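Local coordinates for protein YfnB (Bacillus subtilis, PDB 3ED5) that is a putative hydrolase of the HAD-like superfamily that may act as a 5'-nucleotidase, at residues A[51-54]-A[55-59]. Numbering follows the deposited sequence.
With FMT (formic acid), chain E.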
ATOM      1  N   ILE A  51      14.343   7.651   5.723  1.00 32.10           N
ATOM      2  CA  ILE A  51      14.756   6.419   6.405  1.00 31.58           C
ATOM      3  C   ILE A  51      13.713   5.322   6.184  1.00 31.46           C
ATOM      4  O   ILE A  51      14.071   4.206   5.791  1.00 32.41           O
ATOM      5  CB  ILE A  51      14.925   6.634   7.889  1.00 30.25           C
ATOM      6  CG1 ILE A  51      16.220   7.435   8.102  1.00 31.05           C
ATOM      7  CG2 ILE A  51      15.050   5.311   8.659  1.00 32.86           C
ATOM      8  CD1 ILE A  51      16.350   8.136   9.525  1.00 31.96           C
ATOM      9  N   ASN A  52      12.451   5.657   6.433  1.00 30.40           N
ATOM     10  CA  ASN A  52      11.371   4.683   6.335  1.00 31.53           C
ATOM     11  C   ASN A  52      11.306   4.149   4.905  1.00 31.99           C
ATOM     12  O   ASN A  52      11.209   2.912   4.696  1.00 30.81           O
ATOM     13  CB  ASN A  52      10.041   5.297   6.765  1.00 31.83           C
ATOM     14  CG  ASN A  52       8.916   4.281   6.793  1.00 32.73           C
ATOM     15  OD1 ASN A  52       9.036   3.232   7.421  1.00 32.77           O
ATOM     16  ND2 ASN A  52       7.811   4.592   6.109  1.00 34.77           N
ATOM     17  N   GLN A  53      11.415   5.055   3.932  1.00 32.04           N
ATOM     18  CA  GLN A  53      11.387   4.647   2.502  1.00 32.92           C
ATOM     19  C   GLN A  53      12.537   3.676   2.173  1.00 32.53           C
ATOM     20  O   GLN A  53      12.309   2.651   1.534  1.00 33.01           O
ATOM     21  CB  GLN A  53      11.377   5.865   1.545  1.00 33.27           C
ATOM     22  CG  GLN A  53      11.609   5.570   0.038  1.00 39.65           C
ATOM     23  CD  GLN A  53      10.464   4.816  -0.635  1.00 47.87           C
ATOM     24  OE1 GLN A  53       9.349   4.748  -0.100  1.00 50.72           O
ATOM     25  NE2 GLN A  53      10.733   4.238  -1.830  1.00 50.84           N
ATOM     26  N   GLY A  54      13.752   3.982   2.623  1.00 31.41           N
ATOM     27  CA  GLY A  54      14.905   3.125   2.365  1.00 31.34           C
ATOM     28  C   GLY A  54      14.769   1.745   2.991  1.00 31.33           C
ATOM     29  O   GLY A  54      15.212   0.769   2.412  1.00 32.19           O
ATOM     30  N   LEU A  55      14.197   1.678   4.196  1.00 31.70           N
ATOM     31  CA  LEU A  55      14.046   0.398   4.886  1.00 31.07           C
ATOM     32  C   LEU A  55      12.960  -0.426   4.172  1.00 32.14           C
ATOM     33  O   LEU A  55      13.181  -1.604   3.897  1.00 31.17           O
ATOM     34  CB  LEU A  55      13.705   0.598   6.371  1.00 31.42           C
ATOM     35  CG  LEU A  55      14.759   1.346   7.215  1.00 30.30           C
ATOM     36  CD1 LEU A  55      14.160   1.655   8.583  1.00 31.18           C
ATOM     37  CD2 LEU A  55      16.028   0.514   7.359  1.00 31.06           C
ATOM     38  N   TRP A  56      11.828   0.194   3.831  1.00 32.47           N
ATOM     39  CA  TRP A  56      10.786  -0.573   3.087  1.00 32.24           C
ATOM     40  C   TRP A  56      11.330  -1.042   1.746  1.00 33.28           C
ATOM     41  O   TRP A  56      11.038  -2.169   1.313  1.00 31.79           O
ATOM     42  CB  TRP A  56       9.456   0.197   2.900  1.00 32.59           C
ATOM     43  CG  TRP A  56       8.639   0.211   4.130  1.00 32.90           C
ATOM     44  CD1 TRP A  56       8.772   1.118   5.203  1.00 35.82           C
ATOM     45  CD2 TRP A  56       7.625  -0.719   4.521  1.00 32.20           C
ATOM     46  NE1 TRP A  56       7.866   0.798   6.192  1.00 35.43           N
ATOM     47  CE2 TRP A  56       7.151  -0.316   5.797  1.00 33.66           C
ATOM     48  CE3 TRP A  56       6.996  -1.823   3.876  1.00 33.64           C
ATOM     49  CZ2 TRP A  56       6.121  -0.986   6.470  1.00 32.24           C
ATOM     50  CZ3 TRP A  56       5.970  -2.507   4.567  1.00 34.07           C
ATOM     51  CH2 TRP A  56       5.544  -2.088   5.855  1.00 34.40           C
ATOM     52  N   ARG A  57      12.122  -0.213   1.073  1.00 32.32           N
ATOM     53  CA  ARG A  57      12.721  -0.674  -0.186  1.00 32.16           C
ATOM     54  C   ARG A  57      13.611  -1.891   0.042  1.00 32.44           C
ATOM     55  O   ARG A  57      13.574  -2.843  -0.745  1.00 31.98           O
ATOM     56  CB  ARG A  57      13.529   0.420  -0.912  1.00 31.81           C
ATOM     57  CG  ARG A  57      12.617   1.453  -1.586  1.00 36.10           C
ATOM     58  CD  ARG A  57      11.871   0.840  -2.814  1.00 38.74           C
ATOM     59  NE  ARG A  57      12.846   0.476  -3.832  1.00 39.74           N
ATOM     60  CZ  ARG A  57      13.004  -0.734  -4.352  1.00 41.52           C
ATOM     61  NH1 ARG A  57      12.220  -1.749  -3.999  1.00 41.38           N
ATOM     62  NH2 ARG A  57      13.949  -0.920  -5.262  1.00 42.55           N
ATOM     63  N   ALA A  58      14.417  -1.866   1.109  1.00 30.87           N
ATOM     64  CA  ALA A  58      15.304  -3.011   1.424  1.00 30.78           C
ATOM     65  C   ALA A  58      14.456  -4.274   1.646  1.00 30.79           C
ATOM     66  O   ALA A  58      14.780  -5.363   1.118  1.00 31.74           O
ATOM     67  CB  ALA A  58      16.207  -2.713   2.633  1.00 31.05           C
ATOM     68  N   PHE A  59      13.329  -4.117   2.334  1.00 30.51           N
ATOM     69  CA  PHE A  59      12.380  -5.250   2.495  1.00 31.01           C
ATOM     70  C   PHE A  59      11.801  -5.739   1.156  1.00 31.38           C
ATOM     71  O   PHE A  59      11.801  -6.951   0.893  1.00 32.15           O
ATOM     72  CB  PHE A  59      11.304  -4.860   3.495  1.00 31.26           C
ATOM     73  CG  PHE A  59      10.007  -5.630   3.371  1.00 31.41           C
ATOM     74  CD1 PHE A  59       9.925  -6.983   3.719  1.00 33.65           C
ATOM     75  CD2 PHE A  59       8.862  -4.962   2.968  1.00 33.95           C
ATOM     76  CE1 PHE A  59       8.696  -7.661   3.648  1.00 34.08           C
ATOM     77  CE2 PHE A  59       7.613  -5.629   2.889  1.00 36.36           C
ATOM     78  CZ  PHE A  59       7.552  -6.986   3.230  1.00 33.65           C
TER
HETATM   79  C   FMT E 239       7.330   7.374   4.309  1.00 41.43           C
HETATM   80  O1  FMT E 239       7.199   7.268   5.523  1.00 40.33           O
HETATM   81  O2  FMT E 239       8.374   7.142   3.705  1.00 42.79           O
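Helix 42-60 belongs to the helical insert after strand 9-12, consistent with a C1 cap of the HAD fold, and sets Asn-52 beside Trp-56, one turn further on. With CG anti to the backbone N (chi1 -175°) and beside the carbonyl carbon, the Asn-52 side chain runs alongside that of Trp-56, in the same direction. The amide and ring planes are 80° apart. Asn-52 OD1 sits at the edge of the indole, near the ring plane, 3.0 Å from Trp-56 NE1. The same OD1 accepts a hydrogen bond from Arg-73 of helix 66-80, a helix that Trp-56 also touches. Asn-52 ND2 gives its own hydrogen bond to O1 of a formic acid molecule, probably from the crystallisation liquor, at 2.8 Å. Replacing Asn-52 with alanine would probably leave Arg-73 NH1 without this acceptor and the formic acid without its amide donor. The backbone repeats the alpha-helical i to i+4 pattern: Trp-56 N bonds to Asn-52 O at 2.9 Å, almost straight (172°). The side chain of Trp-56 is about 9 Å from that of Asp-13, the probable nucleophile. On another side of the helix, Ile-51 CG2 packs against Leu-55 CD1 at 3.8 Å. The bent chain of Gln-53 brings NE2 to 3.4 Å from Arg-57 CG. The Arg-57 guanidinium forms salt bridges with Glu-60 and Glu-61.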